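Local coordinates for protein 5-formyl-3-hydroxy-2-methylpyridine 4-carboxylate 5-dehydrogenase (Mesorhizobium japonicum MAFF 303099, PDB 4OM8) that oxidises the aldehyde of a vitamin B6 breakdown intermediate to a carboxylate with NAD+, and can also reduce the same aldehyde with NADH, acting as a dismutase, at residues I93-Y98 and Q124-Y129; I118-L123 and K179-G184; G11-G16 and I84-E89. All coordinates share one frame; numbering follows the deposited sequence.

Contact 1. Residues I93-Y98 and Q124-Y129. With NAD (nicotinamide-adenine-dinucleotide), chain C.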
loop_
_atom_site.group_PDB
_atom_site.type_symbol
_atom_site.label_atom_id
_atom_site.label_comp_id
_atom_site.label_asym_id
_atom_site.label_seq_id
_atom_site.Cartn_x
_atom_site.Cartn_y
_atom_site.Cartn_z
ATOM N N ILE A 93 1.967 4.842 -32.468
ATOM C CA ILE A 93 0.515 4.657 -32.548
ATOM C C ILE A 93 -0.216 5.875 -31.969
ATOM O O ILE A 93 -1.191 6.344 -32.547
ATOM C CB ILE A 93 0.056 3.373 -31.823
ATOM C CG1 ILE A 93 0.729 2.150 -32.459
ATOM C CG2 ILE A 93 -1.456 3.223 -31.897
ATOM C CD1 ILE A 93 0.273 0.825 -31.874
ATOM N N LYS A 94 0.258 6.396 -30.838
ATOM C CA LYS A 94 -0.381 7.578 -30.255
ATOM C C LYS A 94 -0.265 8.781 -31.194
ATOM O O LYS A 94 -1.236 9.521 -31.392
ATOM C CB LYS A 94 0.216 7.897 -28.883
ATOM C CG LYS A 94 0.010 6.783 -27.844
ATOM C CD LYS A 94 0.370 7.243 -26.440
ATOM C CE LYS A 94 0.309 6.091 -25.452
ATOM N NZ LYS A 94 -1.020 5.401 -25.438
ATOM N N ALA A 95 0.908 8.951 -31.805
ATOM C CA ALA A 95 1.098 10.032 -32.758
ATOM C C ALA A 95 0.165 9.893 -33.953
ATOM O O ALA A 95 -0.336 10.894 -34.448
ATOM C CB ALA A 95 2.546 10.087 -33.222
ATOM N N ASP A 96 -0.057 8.660 -34.412
ATOM C CA ASP A 96 -1.016 8.400 -35.489
ATOM C C ASP A 96 -2.399 8.905 -35.110
ATOM O O ASP A 96 -3.089 9.537 -35.916
ATOM C CB ASP A 96 -1.100 6.905 -35.812
ATOM C CG ASP A 96 0.134 6.381 -36.518
ATOM O OD1 ASP A 96 0.865 7.186 -37.130
ATOM O OD2 ASP A 96 0.366 5.155 -36.464
ATOM N N VAL A 97 -2.808 8.615 -33.877
ATOM C CA VAL A 97 -4.118 9.051 -33.403
ATOM C C VAL A 97 -4.192 10.579 -33.386
ATOM O O VAL A 97 -5.162 11.163 -33.873
ATOM C CB VAL A 97 -4.425 8.493 -32.003
ATOM C CG1 VAL A 97 -5.652 9.177 -31.413
ATOM C CG2 VAL A 97 -4.631 6.975 -32.064
ATOM N N TYR A 98 -3.152 11.242 -32.869
ATOM C CA TYR A 98 -3.183 12.705 -32.796
ATOM C C TYR A 98 -3.262 13.314 -34.186
ATOM O O TYR A 98 -3.981 14.279 -34.384
ATOM C CB TYR A 98 -1.963 13.268 -32.055
ATOM C CG TYR A 98 -1.765 12.684 -30.677
ATOM C CD1 TYR A 98 -2.841 12.230 -29.923
ATOM C CD2 TYR A 98 -0.489 12.572 -30.132
ATOM C CE1 TYR A 98 -2.642 11.674 -28.656
ATOM C CE2 TYR A 98 -0.286 12.022 -28.880
ATOM C CZ TYR A 98 -1.360 11.574 -28.150
ATOM O OH TYR A 98 -1.105 11.030 -26.909
ATOM N N GLN A 124 3.013 15.693 -26.849
ATOM C CA GLN A 124 2.395 16.925 -27.331
ATOM C C GLN A 124 3.175 17.527 -28.504
ATOM O O GLN A 124 2.682 18.440 -29.185
ATOM C CB GLN A 124 2.230 17.942 -26.196
ATOM C CG GLN A 124 3.537 18.472 -25.631
ATOM C CD GLN A 124 3.371 19.202 -24.305
ATOM O OE1 GLN A 124 4.346 19.373 -23.570
ATOM N NE2 GLN A 124 2.154 19.650 -23.999
ATOM N N ALA A 125 4.357 16.985 -28.783
ATOM C CA ALA A 125 5.102 17.395 -29.973
ATOM C C ALA A 125 4.406 16.919 -31.253
ATOM O O ALA A 125 4.808 17.284 -32.357
ATOM C CB ALA A 125 6.529 16.861 -29.913
ATOM N N HIS A 126 3.354 16.116 -31.102
ATOM C CA HIS A 126 2.712 15.478 -32.252
ATOM C C HIS A 126 1.290 15.952 -32.503
ATOM O O HIS A 126 0.531 15.282 -33.204
ATOM C CB HIS A 126 2.711 13.962 -32.075
ATOM C CG HIS A 126 4.080 13.368 -32.013
ATOM N ND1 HIS A 126 4.799 13.039 -33.144
ATOM C CD2 HIS A 126 4.873 13.069 -30.960
ATOM C CE1 HIS A 126 5.973 12.550 -32.786
ATOM N NE2 HIS A 126 6.045 12.559 -31.465
ATOM N N ILE A 127 0.934 17.110 -31.954
ATOM C CA ILE A 127 -0.380 17.681 -32.216
ATOM C C ILE A 127 -0.303 19.207 -32.265
ATOM O O ILE A 127 0.542 19.812 -31.597
ATOM C CB ILE A 127 -1.401 17.221 -31.145
ATOM C CG1 ILE A 127 -2.829 17.373 -31.673
ATOM C CG2 ILE A 127 -1.155 17.936 -29.818
ATOM C CD1 ILE A 127 -3.888 16.722 -30.810
ATOM N N SER A 128 -1.162 19.835 -33.066
ATOM C CA SER A 128 -1.250 21.287 -33.063
ATOM C C SER A 128 -1.701 21.774 -31.697
ATOM O O SER A 128 -2.365 21.034 -30.960
ATOM C CB SER A 128 -2.219 21.786 -34.143
ATOM O OG SER A 128 -3.579 21.583 -33.781
ATOM N N TYR A 129 -1.347 23.015 -31.369
ATOM C CA TYR A 129 -1.698 23.611 -30.076
ATOM C C TYR A 129 -1.399 22.647 -28.922
ATOM O O TYR A 129 -2.298 22.196 -28.220
ATOM C CB TYR A 129 -3.167 24.061 -30.066
ATOM C CG TYR A 129 -3.359 25.299 -30.911
ATOM C CD1 TYR A 129 -3.103 26.561 -30.384
ATOM C CD2 TYR A 129 -3.740 25.204 -32.239
ATOM C CE1 TYR A 129 -3.236 27.709 -31.158
ATOM C CE2 TYR A 129 -3.886 26.355 -33.028
ATOM C CZ TYR A 129 -3.631 27.592 -32.469
ATOM O OH TYR A 129 -3.762 28.726 -33.232
HETATM P PA NAD C . -5.192 -2.305 -24.201
HETATM O O1A NAD C . -4.090 -2.953 -25.022
HETATM O O2A NAD C . -6.055 -3.145 -23.273
HETATM O O5B NAD C . -6.168 -1.532 -25.222
HETATM C C5B NAD C . -5.669 -0.741 -26.301
HETATM C C4B NAD C . -6.801 -0.558 -27.300
HETATM O O4B NAD C . -6.421 0.413 -28.277
HETATM C C3B NAD C . -7.102 -1.861 -28.039
HETATM O O3B NAD C . -8.486 -2.204 -27.896
HETATM C C2B NAD C . -6.735 -1.549 -29.485
HETATM O O2B NAD C . -7.539 -2.226 -30.464
HETATM C C1B NAD C . -6.940 -0.048 -29.534
HETATM N N9A NAD C . -6.246 0.664 -30.621
HETATM C C8A NAD C . -5.046 0.392 -31.161
HETATM N N7A NAD C . -4.739 1.297 -32.123
HETATM C C5A NAD C . -5.756 2.171 -32.201
HETATM C C6A NAD C . -6.082 3.365 -33.001
HETATM N N6A NAD C . -5.231 3.834 -33.946
HETATM N N1A NAD C . -7.262 3.977 -32.761
HETATM C C2A NAD C . -8.123 3.527 -31.832
HETATM N N3A NAD C . -7.891 2.447 -31.069
HETATM C C4A NAD C . -6.747 1.743 -31.213
HETATM O O3 NAD C . -4.516 -1.055 -23.439
HETATM P PN NAD C . -4.937 -0.458 -22.005
HETATM O O1N NAD C . -4.399 -1.356 -20.907
HETATM O O2N NAD C . -6.397 -0.066 -21.968
HETATM O O5D NAD C . -4.069 0.889 -21.970
HETATM C C5D NAD C . -4.307 1.965 -22.886
HETATM C C4D NAD C . -3.423 3.133 -22.463
HETATM O O4D NAD C . -3.706 3.415 -21.096
HETATM C C3D NAD C . -1.941 2.799 -22.524
HETATM O O3D NAD C . -1.246 4.020 -22.792
HETATM C C2D NAD C . -1.603 2.358 -21.113
HETATM O O2D NAD C . -0.239 2.628 -20.774
HETATM C C1D NAD C . -2.534 3.232 -20.291
HETATM N N1N NAD C . -2.915 2.678 -18.982
HETATM C C2N NAD C . -3.049 1.353 -18.765
HETATM C C3N NAD C . -3.436 0.890 -17.505
HETATM C C7N NAD C . -3.568 -0.576 -17.182
HETATM O O7N NAD C . -3.838 -1.404 -18.040
HETATM N N7N NAD C . -3.355 -0.935 -15.918
HETATM C C4N NAD C . -3.686 1.799 -16.483
HETATM C C5N NAD C . -3.552 3.155 -16.743
HETATM C C6N NAD C . -3.172 3.566 -18.012
#
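Ala-95 and Tyr-98, one turn apart in a helix that runs through 93-98, turn their side chains to the chain at His-126 and Ile-127, in the loop that leads to strand 133-137. The backbones come equally close at two places: Ala-95 CA to His-126 CA and Tyr-98 CA to Ile-127 CA are both 5.7 Å. No hydrogen bond crosses between them, and the fit rests on small and flat groups. The methyl of Ala-95 sits over one face of the imidazole as a CH-pi contact, with CB 4.0 Å from the ring centroid of His-126 and 27° off its normal; a residue this small lets the ring lie close to the helix. Tyr-98 presents its CB to the other backbone, 3.4 Å from His-126 O, and the same carbon packs against Ile-127 CB. Because its CG is anti to the carbonyl carbon (chi1 -54°), the phenol folds back along the helix, with Lys-94 O over the centre of one ring face and His-126 CB in the ring plane at the edge, 4.0 Å from Tyr-98 CD2. The hydroxyl leaves this contact for Glu-85. Lys-94, on another side of the helix, sends its chain to the cofactor, where NZ donates to NAD O3D at 3.0 Å; Glu-85 is its partner too. Such an arrangement belongs to the Rossmann fold: helix 91-102 is the crossover between parallel strands 82-85 and 110-113, and it packs on the loop that leads into the next parallel strand, 133-137, while its other side helps line the NAD pocket.

Contact 2. Residues I118-L123 and K179-G184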
loop_
_atom_site.group_PDB
_atom_site.type_symbol
_atom_site.label_atom_id
_atom_site.label_comp_id
_atom_site.label_asym_id
_atom_site.label_seq_id
_atom_site.Cartn_x
_atom_site.Cartn_y
_atom_site.Cartn_z
ATOM N N ILE A 118 4.940 7.276 -21.252
ATOM C CA ILE A 118 5.466 8.162 -22.277
ATOM C C ILE A 118 5.317 9.607 -21.810
ATOM O O ILE A 118 4.228 10.023 -21.425
ATOM C CB ILE A 118 4.745 7.941 -23.611
ATOM C CG1 ILE A 118 4.852 6.459 -24.010
ATOM C CG2 ILE A 118 5.330 8.854 -24.688
ATOM C CD1 ILE A 118 3.980 6.057 -25.177
ATOM N N PRO A 119 6.414 10.383 -21.832
ATOM C CA PRO A 119 6.322 11.760 -21.337
ATOM C C PRO A 119 5.294 12.576 -22.100
ATOM O O PRO A 119 5.207 12.481 -23.332
ATOM C CB PRO A 119 7.729 12.327 -21.568
ATOM C CG PRO A 119 8.609 11.144 -21.700
ATOM C CD PRO A 119 7.780 10.031 -22.259
ATOM N N ILE A 120 4.510 13.359 -21.373
ATOM C CA ILE A 120 3.519 14.218 -22.015
ATOM C C ILE A 120 4.249 15.197 -22.927
ATOM O O ILE A 120 3.750 15.579 -23.983
ATOM C CB ILE A 120 2.668 14.973 -20.969
ATOM C CG1 ILE A 120 2.038 13.983 -19.972
ATOM C CG2 ILE A 120 1.582 15.792 -21.642
ATOM C CD1 ILE A 120 1.330 12.789 -20.624
ATOM N N THR A 121 5.464 15.570 -22.526
ATOM C CA THR A 121 6.285 16.480 -23.320
ATOM C C THR A 121 6.593 15.915 -24.712
ATOM O O THR A 121 6.629 16.663 -25.710
ATOM C CB THR A 121 7.586 16.788 -22.579
ATOM O OG1 THR A 121 7.263 17.482 -21.372
ATOM C CG2 THR A 121 8.521 17.645 -23.428
ATOM N N LYS A 122 6.791 14.602 -24.791
ATOM C CA LYS A 122 6.998 13.959 -26.085
ATOM C C LYS A 122 5.701 13.852 -26.875
ATOM O O LYS A 122 5.666 14.130 -28.073
ATOM C CB LYS A 122 7.607 12.572 -25.909
ATOM C CG LYS A 122 9.087 12.593 -25.608
ATOM C CD LYS A 122 9.661 11.190 -25.628
ATOM C CE LYS A 122 11.130 11.213 -25.228
ATOM N NZ LYS A 122 11.753 9.869 -25.343
ATOM N N LEU A 123 4.626 13.469 -26.196
ATOM C CA LEU A 123 3.345 13.275 -26.871
ATOM C C LEU A 123 2.851 14.558 -27.527
ATOM O O LEU A 123 2.349 14.525 -28.654
ATOM C CB LEU A 123 2.303 12.754 -25.884
ATOM C CG LEU A 123 2.576 11.330 -25.383
ATOM C CD1 LEU A 123 1.508 10.913 -24.376
ATOM C CD2 LEU A 123 2.623 10.362 -26.562
ATOM N N LYS A 179 3.315 17.938 -10.910
ATOM C CA LYS A 179 3.834 19.257 -11.282
ATOM C C LYS A 179 5.091 19.212 -12.123
ATOM O O LYS A 179 5.569 20.251 -12.575
ATOM C CB LYS A 179 4.088 20.083 -10.017
ATOM C CG LYS A 179 2.813 20.372 -9.239
ATOM C CD LYS A 179 3.070 20.872 -7.823
ATOM C CE LYS A 179 3.233 22.375 -7.767
ATOM N NZ LYS A 179 3.396 22.815 -6.348
ATOM N N LYS A 180 5.622 18.013 -12.337
ATOM C CA LYS A 180 6.725 17.819 -13.270
ATOM C C LYS A 180 6.458 16.558 -14.084
ATOM O O LYS A 180 5.957 15.559 -13.565
ATOM C CB LYS A 180 8.069 17.717 -12.533
ATOM C CG LYS A 180 8.444 18.984 -11.763
ATOM C CD LYS A 180 9.821 18.883 -11.111
ATOM C CE LYS A 180 10.065 20.092 -10.209
ATOM N NZ LYS A 180 11.360 20.001 -9.474
ATOM N N ASP A 181 6.813 16.613 -15.360
ATOM C CA ASP A 181 6.628 15.492 -16.274
ATOM C C ASP A 181 7.752 14.457 -16.101
ATOM O O ASP A 181 8.558 14.229 -17.003
ATOM C CB ASP A 181 6.573 16.057 -17.707
ATOM C CG ASP A 181 6.231 15.031 -18.767
ATOM O OD1 ASP A 181 5.634 13.974 -18.466
ATOM O OD2 ASP A 181 6.559 15.314 -19.943
ATOM N N VAL A 182 7.801 13.833 -14.924
ATOM C CA VAL A 182 8.827 12.844 -14.610
ATOM C C VAL A 182 8.388 11.438 -15.010
ATOM O O VAL A 182 7.186 11.159 -15.069
ATOM C CB VAL A 182 9.173 12.856 -13.099
ATOM C CG1 VAL A 182 9.760 14.205 -12.713
ATOM C CG2 VAL A 182 7.953 12.536 -12.245
ATOM N N PRO A 183 9.361 10.555 -15.310
ATOM C CA PRO A 183 9.004 9.192 -15.723
ATOM C C PRO A 183 8.139 8.493 -14.680
ATOM O O PRO A 183 8.533 8.425 -13.517
ATOM C CB PRO A 183 10.368 8.502 -15.874
ATOM C CG PRO A 183 11.318 9.625 -16.214
ATOM C CD PRO A 183 10.812 10.813 -15.420
ATOM N N GLY A 184 6.978 7.988 -15.083
ATOM C CA GLY A 184 6.105 7.294 -14.152
ATOM C C GLY A 184 5.250 8.218 -13.303
ATOM O O GLY A 184 4.552 7.745 -12.414
#
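The carboxylate of Asp-181 is the flat group on which this contact turns, and backbone amides, a hydroxyl and two aliphatic side chains surround it. Ile-120 CG1 lies off one face, 3.9 Å from Asp-181 OD1, while Pro-119 CB approaches from the other side of the plane, 3.6 Å from Asp-181 OD2. The edge carrying the two oxygens takes the polar partners. Ile-120 N donates to Asp-181 OD1 at 3.2 Å and Thr-121 N to Asp-181 OD2 at 2.8 Å, both on the syn side; the second donor stands 30° out of the plane, and both are displaced toward the Ile-120 face. The anti lone pair of Asp-181 OD2 receives the hydroxyl of Thr-121, whose OG1 is 2.7 Å away. Two donors therefore grip OD2 from different directions and a third holds OD1, which fixes the rotation of the group. With CG anti to the backbone N (chi1 -174°), the side chain reaches straight out from the centre of an inverse gamma turn. An aspartate suits the place because Pro-119, at the N-cap position, has no polar side chain to serve the first amides of helix 120-123; an acid from a distant part of the chain does so, and the positive end of the helix would probably stabilise its negative charge. Thr-121 suits too, since its OG1 also accepts from Glu-154 N. The loop of Asp-181 also meets the second subunit, Lys-180 NZ bonding to Arg-204 O of that neighbouring chain. The short helix lies in the connection that leads from strand 110-113 to its parallel neighbour 133-137, and Asp-181 lies between strand 174-178, outermost in this chain, and helix 187-203.

Contact 3. Residues G11-G16 and I84-E89. With NAD (nicotinamide-adenine-dinucleotide), chain C.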
loop_
_atom_site.group_PDB
_atom_site.type_symbol
_atom_site.label_atom_id
_atom_site.label_comp_id
_atom_site.label_asym_id
_atom_site.label_seq_id
_atom_site.Cartn_x
_atom_site.Cartn_y
_atom_site.Cartn_z
ATOM N N GLY A 11 -9.792 -0.907 -24.785
ATOM C CA GLY A 11 -9.281 -2.140 -24.197
ATOM C C GLY A 11 -9.591 -2.162 -22.718
ATOM O O GLY A 11 -10.670 -1.757 -22.297
ATOM N N THR A 12 -8.632 -2.633 -21.932
ATOM C CA THR A 12 -8.766 -2.742 -20.486
ATOM C C THR A 12 -9.315 -1.483 -19.818
ATOM O O THR A 12 -10.204 -1.570 -18.968
ATOM C CB THR A 12 -7.400 -3.088 -19.872
ATOM O OG1 THR A 12 -6.962 -4.345 -20.401
ATOM C CG2 THR A 12 -7.466 -3.151 -18.352
ATOM N N MET A 13 -8.799 -0.320 -20.220
ATOM C CA MET A 13 -9.126 0.925 -19.518
ATOM C C MET A 13 -10.344 1.660 -20.065
ATOM O O MET A 13 -10.809 2.628 -19.461
ATOM C CB MET A 13 -7.929 1.876 -19.548
ATOM C CG MET A 13 -6.732 1.378 -18.777
ATOM S SD MET A 13 -7.106 1.221 -17.026
ATOM C CE MET A 13 -7.107 2.929 -16.518
ATOM N N GLY A 14 -10.860 1.214 -21.202
ATOM C CA GLY A 14 -11.872 1.987 -21.913
ATOM C C GLY A 14 -13.302 1.973 -21.389
ATOM O O GLY A 14 -13.882 3.030 -21.122
ATOM N N PRO A 15 -13.907 0.786 -21.279
ATOM C CA PRO A 15 -15.321 0.678 -20.909
ATOM C C PRO A 15 -15.653 1.278 -19.548
ATOM O O PRO A 15 -16.656 1.975 -19.433
ATOM C CB PRO A 15 -15.557 -0.831 -20.907
ATOM C CG PRO A 15 -14.595 -1.332 -21.913
ATOM C CD PRO A 15 -13.367 -0.509 -21.726
ATOM N N GLY A 16 -14.837 1.014 -18.536
ATOM C CA GLY A 16 -15.101 1.576 -17.222
ATOM C C GLY A 16 -14.930 3.084 -17.191
ATOM O O GLY A 16 -15.656 3.797 -16.487
ATOM N N ILE A 84 -9.940 11.772 -24.988
ATOM C CA ILE A 84 -9.028 10.989 -24.172
ATOM C C ILE A 84 -8.446 9.900 -25.054
ATOM O O ILE A 84 -9.161 8.981 -25.481
ATOM C CB ILE A 84 -9.728 10.371 -22.952
ATOM C CG1 ILE A 84 -10.321 11.475 -22.068
ATOM C CG2 ILE A 84 -8.748 9.505 -22.151
ATOM C CD1 ILE A 84 -11.170 10.939 -20.946
ATOM N N GLU A 85 -7.162 10.030 -25.360
ATOM C CA GLU A 85 -6.461 9.013 -26.126
ATOM C C GLU A 85 -6.048 7.894 -25.179
ATOM O O GLU A 85 -5.404 8.136 -24.134
ATOM C CB GLU A 85 -5.249 9.612 -26.844
ATOM C CG GLU A 85 -4.316 8.563 -27.431
ATOM C CD GLU A 85 -3.275 8.119 -26.434
ATOM O OE1 GLU A 85 -2.535 8.991 -25.936
ATOM O OE2 GLU A 85 -3.196 6.910 -26.143
ATOM N N ASN A 86 -6.420 6.672 -25.550
ATOM C CA ASN A 86 -6.300 5.509 -24.683
ATOM C C ASN A 86 -5.888 4.278 -25.497
ATOM O O ASN A 86 -6.459 3.202 -25.346
ATOM C CB ASN A 86 -7.648 5.287 -23.975
ATOM C CG ASN A 86 -7.589 4.235 -22.884
ATOM O OD1 ASN A 86 -6.681 4.219 -22.048
ATOM N ND2 ASN A 86 -8.571 3.342 -22.893
ATOM N N VAL A 87 -4.902 4.458 -26.374
ATOM C CA VAL A 87 -4.467 3.403 -27.293
ATOM C C VAL A 87 -3.176 2.776 -26.726
ATOM O O VAL A 87 -2.733 3.179 -25.655
ATOM C CB VAL A 87 -4.293 3.969 -28.740
ATOM C CG1 VAL A 87 -5.606 4.610 -29.219
ATOM C CG2 VAL A 87 -3.099 4.927 -28.836
ATOM N N PRO A 88 -2.587 1.767 -27.409
ATOM C CA PRO A 88 -1.421 1.116 -26.797
ATOM C C PRO A 88 -0.271 2.052 -26.458
ATOM O O PRO A 88 -0.130 3.156 -27.006
ATOM C CB PRO A 88 -0.979 0.114 -27.867
ATOM C CG PRO A 88 -2.240 -0.242 -28.574
ATOM C CD PRO A 88 -3.066 1.016 -28.583
ATOM N N GLU A 89 0.554 1.572 -25.538
ATOM C CA GLU A 89 1.709 2.304 -25.051
ATOM C C GLU A 89 2.852 2.278 -26.076
ATOM O O GLU A 89 3.842 1.556 -25.932
ATOM C CB GLU A 89 2.137 1.715 -23.710
ATOM C CG GLU A 89 3.121 2.568 -22.972
ATOM C CD GLU A 89 2.468 3.736 -22.256
ATOM O OE1 GLU A 89 2.942 4.043 -21.149
ATOM O OE2 GLU A 89 1.508 4.350 -22.794
HETATM P PA NAD C . -5.192 -2.305 -24.201
HETATM O O1A NAD C . -4.090 -2.953 -25.022
HETATM O O2A NAD C . -6.055 -3.145 -23.273
HETATM O O5B NAD C . -6.168 -1.532 -25.222
HETATM C C5B NAD C . -5.669 -0.741 -26.301
HETATM C C4B NAD C . -6.801 -0.558 -27.300
HETATM O O4B NAD C . -6.421 0.413 -28.277
HETATM C C3B NAD C . -7.102 -1.861 -28.039
HETATM O O3B NAD C . -8.486 -2.204 -27.896
HETATM C C2B NAD C . -6.735 -1.549 -29.485
HETATM O O2B NAD C . -7.539 -2.226 -30.464
HETATM C C1B NAD C . -6.940 -0.048 -29.534
HETATM N N9A NAD C . -6.246 0.664 -30.621
HETATM C C8A NAD C . -5.046 0.392 -31.161
HETATM N N7A NAD C . -4.739 1.297 -32.123
HETATM C C5A NAD C . -5.756 2.171 -32.201
HETATM C C6A NAD C . -6.082 3.365 -33.001
HETATM N N6A NAD C . -5.231 3.834 -33.946
HETATM N N1A NAD C . -7.262 3.977 -32.761
HETATM C C2A NAD C . -8.123 3.527 -31.832
HETATM N N3A NAD C . -7.891 2.447 -31.069
HETATM C C4A NAD C . -6.747 1.743 -31.213
HETATM O O3 NAD C . -4.516 -1.055 -23.439
HETATM P PN NAD C . -4.937 -0.458 -22.005
HETATM O O1N NAD C . -4.399 -1.356 -20.907
HETATM O O2N NAD C . -6.397 -0.066 -21.968
HETATM O O5D NAD C . -4.069 0.889 -21.970
HETATM C C5D NAD C . -4.307 1.965 -22.886
HETATM C C4D NAD C . -3.423 3.133 -22.463
HETATM O O4D NAD C . -3.706 3.415 -21.096
HETATM C C3D NAD C . -1.941 2.799 -22.524
HETATM O O3D NAD C . -1.246 4.020 -22.792
HETATM C C2D NAD C . -1.603 2.358 -21.113
HETATM O O2D NAD C . -0.239 2.628 -20.774
HETATM C C1D NAD C . -2.534 3.232 -20.291
HETATM N N1N NAD C . -2.915 2.678 -18.982
HETATM C C2N NAD C . -3.049 1.353 -18.765
HETATM C C3N NAD C . -3.436 0.890 -17.505
HETATM C C7N NAD C . -3.568 -0.576 -17.182
HETATM O O7N NAD C . -3.838 -1.404 -18.040
HETATM N N7N NAD C . -3.355 -0.935 -15.918
HETATM C C4N NAD C . -3.686 1.799 -16.483
HETATM C C5N NAD C . -3.552 3.155 -16.743
HETATM C C6N NAD C . -3.172 3.566 -18.012
HETATM O O HOH W 1 -7.759 0.921 -24.222
#
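Met-13 and Gly-14 rest on the side chain of Asn-86 where the turn 11-14 faces the end of strand 82-85, with NAD between the two segments. Gly-11 opens the turn: a side chain here would collide with NAD O5B, and its N donates to a water at 2.8 Å. That water also lies 2.9 Å from Asn-86 O and 2.8 Å from NAD O2N, placing it between both segments and the pyrophosphate. Thr-12 N gives a nearly straight bond to NAD O2A (2.9 Å, 169°). Met-13 N follows with one to NAD O2N at 3.0 Å, so that successive amides hold both phosphates. The Met-13 side chain packs its CB on Asn-86, then bends at chi2 and chi3 and lays its thioether over one face of the nicotinamide, SD 3.5 Å from NAD C4N. Trimming this residue to an alanine would probably leave that ring face without its cover and the nicotinamide freer to shift. Gly-14 closes the type I turn through a bond from its N to Gly-11 O; a side chain there would strike Pro-15 CD. Pro-15 and Gly-16 already belong to the helix that runs on to residue 23. On the other segment, Val-87 CG1 packs on the adenine, 3.6 Å from NAD N3A, and Glu-89 OE2 accepts from hydroxyl O3D of the nicotinamide ribose of NAD at 2.8 Å. Gly-11 and Gly-14, with Gly-9, match the Rossmann GxGxxG pattern. The chemistry is a division of labour: neutral amides and the start of a helix meet the phosphate charge, probably helped by the helix dipole, whereas apolar side chains, a valine at the adenine and a thioether at the nicotinamide, meet the rings and a carboxylate accepts from a ribose hydroxyl.

How the contacts relate
Contacts 1 and 3 both touch NAD and are bridged by Glu-85, whose OE2 forms a salt bridge with Lys-94 NZ at 2.7 Å and whose OE1 lies 2.7 Å from Tyr-98 OH, a probable hydrogen bond. Glu-85 thus probably helps to position the lysine for the cofactor. Contact 2 touches contact 1: Leu-123 CD1 packs 3.6 Å from Tyr-98 OH, and Ile-118 CD1 lies 3.7 Å from Lys-94 CE. The centres of contacts 1 and 2 are about 14 Å apart, those of 2 and 3 about 18 Å. His-137, thought important for catalysis, lies near contacts 2 and 3, its side chain about 7 Å from those of both Ile-120 and Met-13.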